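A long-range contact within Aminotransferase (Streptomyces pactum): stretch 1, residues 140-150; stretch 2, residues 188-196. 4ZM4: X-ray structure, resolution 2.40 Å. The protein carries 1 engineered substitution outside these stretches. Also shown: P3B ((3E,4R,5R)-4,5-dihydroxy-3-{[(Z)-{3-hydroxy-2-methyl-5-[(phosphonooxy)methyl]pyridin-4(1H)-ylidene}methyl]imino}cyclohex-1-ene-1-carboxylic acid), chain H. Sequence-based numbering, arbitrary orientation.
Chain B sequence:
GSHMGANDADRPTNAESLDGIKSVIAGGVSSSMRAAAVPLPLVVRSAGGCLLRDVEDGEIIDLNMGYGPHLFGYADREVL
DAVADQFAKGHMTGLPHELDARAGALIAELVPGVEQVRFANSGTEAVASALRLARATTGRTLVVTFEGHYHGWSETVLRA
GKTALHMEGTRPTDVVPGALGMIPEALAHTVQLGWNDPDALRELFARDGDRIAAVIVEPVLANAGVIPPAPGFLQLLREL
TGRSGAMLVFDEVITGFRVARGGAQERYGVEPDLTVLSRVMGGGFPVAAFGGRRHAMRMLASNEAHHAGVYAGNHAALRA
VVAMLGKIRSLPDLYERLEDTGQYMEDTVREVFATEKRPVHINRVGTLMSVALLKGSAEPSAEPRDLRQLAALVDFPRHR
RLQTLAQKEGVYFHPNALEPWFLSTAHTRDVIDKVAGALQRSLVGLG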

# COMPACT_ATOMS: atom_id res chain seq x y z
N ARG B 140 24.07 -4.93 -8.94
CA ARG B 140 24.51 -5.64 -7.73
C ARG B 140 23.27 -6.09 -7.00
O ARG B 140 22.17 -5.76 -7.40
CB ARG B 140 25.37 -4.73 -6.84
CG ARG B 140 26.56 -4.10 -7.57
CD ARG B 140 27.25 -3.03 -6.70
NE ARG B 140 28.35 -2.35 -7.38
CZ ARG B 140 29.12 -1.42 -6.81
NH1 ARG B 140 28.93 -1.07 -5.55
NH2 ARG B 140 30.07 -0.82 -7.52
N THR B 141 23.44 -6.86 -5.94
CA THR B 141 22.32 -7.38 -5.19
C THR B 141 22.34 -7.07 -3.69
O THR B 141 21.28 -6.94 -3.08
CB THR B 141 22.16 -8.89 -5.42
OG1 THR B 141 23.31 -9.56 -4.92
CG2 THR B 141 22.02 -9.21 -6.89
N LEU B 142 23.53 -6.91 -3.10
CA LEU B 142 23.68 -6.78 -1.65
C LEU B 142 23.14 -5.48 -1.11
O LEU B 142 23.53 -4.39 -1.59
CB LEU B 142 25.15 -6.96 -1.30
CG LEU B 142 25.55 -6.98 0.19
CD1 LEU B 142 24.85 -8.11 0.96
CD2 LEU B 142 27.06 -7.09 0.34
N VAL B 143 22.29 -5.54 -0.10
CA VAL B 143 21.79 -4.33 0.56
C VAL B 143 22.20 -4.30 2.03
O VAL B 143 22.17 -5.34 2.70
CB VAL B 143 20.26 -4.21 0.45
CG1 VAL B 143 19.71 -3.03 1.25
CG2 VAL B 143 19.85 -4.07 -1.01
N VAL B 144 22.58 -3.12 2.53
CA VAL B 144 23.01 -2.94 3.90
C VAL B 144 21.92 -2.21 4.70
O VAL B 144 21.35 -1.21 4.21
CB VAL B 144 24.30 -2.10 3.99
CG1 VAL B 144 24.64 -1.77 5.44
CG2 VAL B 144 25.47 -2.81 3.30
N THR B 145 21.62 -2.73 5.89
CA THR B 145 20.68 -2.11 6.81
C THR B 145 21.35 -1.87 8.16
O THR B 145 22.45 -2.36 8.41
CB THR B 145 19.46 -3.02 7.04
OG1 THR B 145 19.90 -4.24 7.62
CG2 THR B 145 18.75 -3.32 5.78
N PHE B 146 20.68 -1.12 9.03
CA PHE B 146 21.16 -0.96 10.40
C PHE B 146 20.15 -1.53 11.39
O PHE B 146 18.95 -1.41 11.20
CB PHE B 146 21.47 0.52 10.71
CG PHE B 146 22.59 1.08 9.87
CD1 PHE B 146 23.91 1.00 10.30
CD2 PHE B 146 22.32 1.72 8.66
CE1 PHE B 146 24.93 1.56 9.55
CE2 PHE B 146 23.37 2.24 7.88
CZ PHE B 146 24.67 2.17 8.35
N GLU B 147 20.66 -2.04 12.50
CA GLU B 147 19.83 -2.66 13.50
C GLU B 147 18.87 -1.68 14.15
O GLU B 147 19.28 -0.62 14.67
CB GLU B 147 20.68 -3.31 14.59
CG GLU B 147 19.84 -4.21 15.48
CD GLU B 147 20.65 -4.91 16.54
OE1 GLU B 147 21.56 -4.26 17.09
OE2 GLU B 147 20.36 -6.08 16.83
N GLY B 148 17.60 -2.07 14.16
CA GLY B 148 16.51 -1.25 14.70
C GLY B 148 15.86 -0.35 13.65
O GLY B 148 14.80 0.18 13.89
N HIS B 149 16.51 -0.19 12.50
CA HIS B 149 16.00 0.65 11.44
C HIS B 149 14.94 -0.15 10.67
O HIS B 149 15.17 -1.27 10.28
CB HIS B 149 17.11 1.10 10.48
CG HIS B 149 18.07 2.07 11.11
ND1 HIS B 149 18.39 3.28 10.55
CD2 HIS B 149 18.78 2.00 12.26
CE1 HIS B 149 19.24 3.93 11.33
NE2 HIS B 149 19.50 3.17 12.37
N TYR B 150 13.77 0.44 10.51
CA TYR B 150 12.68 -0.28 9.94
C TYR B 150 12.37 0.33 8.55
O TYR B 150 12.15 1.56 8.43
CB TYR B 150 11.48 -0.25 10.91
CG TYR B 150 10.24 -0.95 10.40
CD1 TYR B 150 10.19 -2.33 10.28
CD2 TYR B 150 9.09 -0.23 10.08
CE1 TYR B 150 9.05 -2.97 9.82
CE2 TYR B 150 7.95 -0.86 9.59
CZ TYR B 150 7.94 -2.22 9.47
OH TYR B 150 6.81 -2.81 8.99
N ALA B 188 18.99 -13.32 2.24
CA ALA B 188 20.31 -13.81 1.82
C ALA B 188 21.21 -12.69 1.34
O ALA B 188 22.42 -12.79 1.47
CB ALA B 188 20.14 -14.81 0.70
N HIS B 189 20.61 -11.63 0.78
CA HIS B 189 21.34 -10.52 0.17
C HIS B 189 21.15 -9.25 0.99
O HIS B 189 21.21 -8.15 0.49
CB HIS B 189 20.89 -10.35 -1.29
CG HIS B 189 21.16 -11.56 -2.14
ND1 HIS B 189 22.37 -11.80 -2.74
CD2 HIS B 189 20.37 -12.61 -2.45
CE1 HIS B 189 22.34 -12.96 -3.36
NE2 HIS B 189 21.13 -13.46 -3.23
N THR B 190 20.85 -9.42 2.26
CA THR B 190 20.66 -8.33 3.16
C THR B 190 21.53 -8.54 4.40
O THR B 190 21.53 -9.60 4.98
CB THR B 190 19.21 -8.22 3.61
OG1 THR B 190 18.34 -8.17 2.47
CG2 THR B 190 18.99 -6.96 4.47
N VAL B 191 22.21 -7.47 4.80
CA VAL B 191 23.25 -7.51 5.80
C VAL B 191 22.93 -6.38 6.81
O VAL B 191 22.20 -5.42 6.48
CB VAL B 191 24.60 -7.43 5.04
CG1 VAL B 191 25.51 -6.33 5.51
CG2 VAL B 191 25.31 -8.81 5.05
N GLN B 192 23.48 -6.46 8.01
CA GLN B 192 23.14 -5.49 9.03
C GLN B 192 24.37 -5.13 9.86
O GLN B 192 25.22 -5.98 10.12
CB GLN B 192 22.04 -6.04 9.93
CG GLN B 192 21.26 -4.98 10.66
CD GLN B 192 20.09 -5.50 11.49
OE1 GLN B 192 18.97 -5.06 11.27
NE2 GLN B 192 20.33 -6.44 12.40
N LEU B 193 24.44 -3.84 10.26
CA LEU B 193 25.38 -3.33 11.22
C LEU B 193 24.65 -2.56 12.32
O LEU B 193 23.50 -2.22 12.18
CB LEU B 193 26.29 -2.28 10.56
CG LEU B 193 27.01 -2.59 9.27
CD1 LEU B 193 27.66 -1.32 8.77
CD2 LEU B 193 28.04 -3.68 9.51
N GLY B 194 25.36 -2.23 13.38
CA GLY B 194 24.86 -1.35 14.42
C GLY B 194 24.88 0.11 13.95
O GLY B 194 25.82 0.55 13.27
N TRP B 195 23.86 0.85 14.36
CA TRP B 195 23.71 2.26 14.09
C TRP B 195 24.86 3.02 14.74
O TRP B 195 25.29 2.63 15.81
CB TRP B 195 22.39 2.72 14.68
CG TRP B 195 21.95 4.16 14.44
CD1 TRP B 195 21.35 4.97 15.34
CD2 TRP B 195 22.00 4.92 13.21
NE1 TRP B 195 21.03 6.16 14.78
CE2 TRP B 195 21.42 6.16 13.48
CE3 TRP B 195 22.49 4.66 11.94
CZ2 TRP B 195 21.30 7.14 12.53
CZ3 TRP B 195 22.39 5.65 10.99
CH2 TRP B 195 21.82 6.89 11.29
N ASN B 196 25.37 4.04 14.07
CA ASN B 196 26.43 4.90 14.56
C ASN B 196 27.70 4.16 14.96
O ASN B 196 28.34 4.50 15.95
CB ASN B 196 25.91 5.75 15.72
CG ASN B 196 24.93 6.82 15.25
OD1 ASN B 196 25.12 7.44 14.21
ND2 ASN B 196 23.89 7.06 16.03
OAH P3B H . 4.40 0.26 5.16
PBA P3B H . 4.21 1.66 5.86
OAI P3B H . 3.65 1.31 7.21
OAC P3B H . 3.27 2.60 5.12
OAQ P3B H . 5.79 2.19 5.99
CAM P3B H . 6.90 1.30 6.32
CAV P3B H . 7.87 2.08 6.91
CAL P3B H . 8.96 2.42 6.12
NAP P3B H . 9.94 3.24 6.68
CAU P3B H . 9.82 3.72 7.96
CAA P3B H . 10.80 4.51 8.51
CAW P3B H . 8.79 3.36 8.72
OAE P3B H . 8.74 3.87 9.97
CAX P3B H . 7.76 2.56 8.24
CAJ P3B H . 6.66 2.19 9.09
NAO P3B H . 6.67 2.46 10.44
CAT P3B H . 5.69 2.01 11.29
CAK P3B H . 4.67 1.08 10.95
CAS P3B H . 3.74 0.58 11.86
CAR P3B H . 2.71 -0.30 11.47
OAD P3B H . 1.82 -0.67 12.25
OAB P3B H . 2.67 -0.81 10.38
CAN P3B H . 3.60 1.12 13.08
CAY P3B H . 4.55 2.24 13.52
OAF P3B H . 4.82 1.89 14.89
CAZ P3B H . 5.86 2.42 12.65
OAG P3B H . 6.55 3.72 12.77
O HOH W 1 19.91 -8.08 15.18
O HOH W 2 16.88 -4.73 12.71

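The two stretches meet as neighbouring parallel β-strands, their N-to-C directions 33° apart, a twist common in such sheets. Val-143 pairs with Thr-190, Val-144 with Val-191, Thr-145 with Gln-192 and Phe-146 with Leu-193, with CA atoms 4.7 to 5.0 Å apart. As parallel pairing requires, the residues that bond do so alternately to partners one step back and one step on. Val-143 N donates to His-189 O (2.9 Å), and Val-191 N donates to Val-143 O (3.0 Å). Thr-145 N then bonds to Val-191 O (2.8 Å), Leu-193 N to Thr-145 O (3.1 Å), and Glu-147 N to Leu-193 O (2.9 Å). CA-H...O contacts supplement this ladder; the shortest joins Phe-146 CA to Leu-193 O at 3.2 Å.

Alternation along the strands sorts the side chains onto two faces. One carries Val-144, Val-191, Phe-146 and Leu-193, and is apolar. Val-144 CG2 lies 4.2 Å from Val-191 CG1, and Phe-146 CE1 lies 4.0 Å from Leu-193 CD1. Leu-142 leaves its backbone sideways, yet its end reaches back to put CD1 4.1 Å from Val-191 CB. Branched valines suit such positions because their bulk close to the backbone favours extended conformations.

The other face carries Val-143, Thr-190, Thr-145 and Gln-192. Thr-145, with chi1 in the p well, directs OG1 to Val-191 O (2.8 Å), so this carbonyl accepts from both the amide and the hydroxyl of one residue. Its methyl CG2 meanwhile packs 3.9 Å from Thr-190 CG2; a threonine can thus satisfy a buried hydroxyl and still offer an apolar surface. Gln-192 is long enough to reach the turn beyond the first strand. One water donates to Gln-192 OE1 (2.6 Å) and accepts from Gly-148 N (3.1 Å), while another donates to Glu-147 OE2 (2.6 Å) and accepts a weak bond from Gln-192 NE2 (3.3 Å).

That turn is type II, from Phe-146 to His-149, closed by His-149 N bonding to Phe-146 O at 3.0 Å. Gly-148 has phi/psi of 91/-14°, where a CB would be jammed against the preceding carbonyl oxygen, so glycine fits here. The turn brings His-149 back toward the second stretch, where buried Trp-195 takes part in two edge-to-face pairs. The edge of His-149 meets the indole face, with NE2 3.2 Å from Trp-195 CD2, while the indole's own edge points at the face of Phe-146, CE3 lying 4.1 Å from Phe-146 CG. The broad indole can serve both rings at once. Together the stretches bury 809 Å².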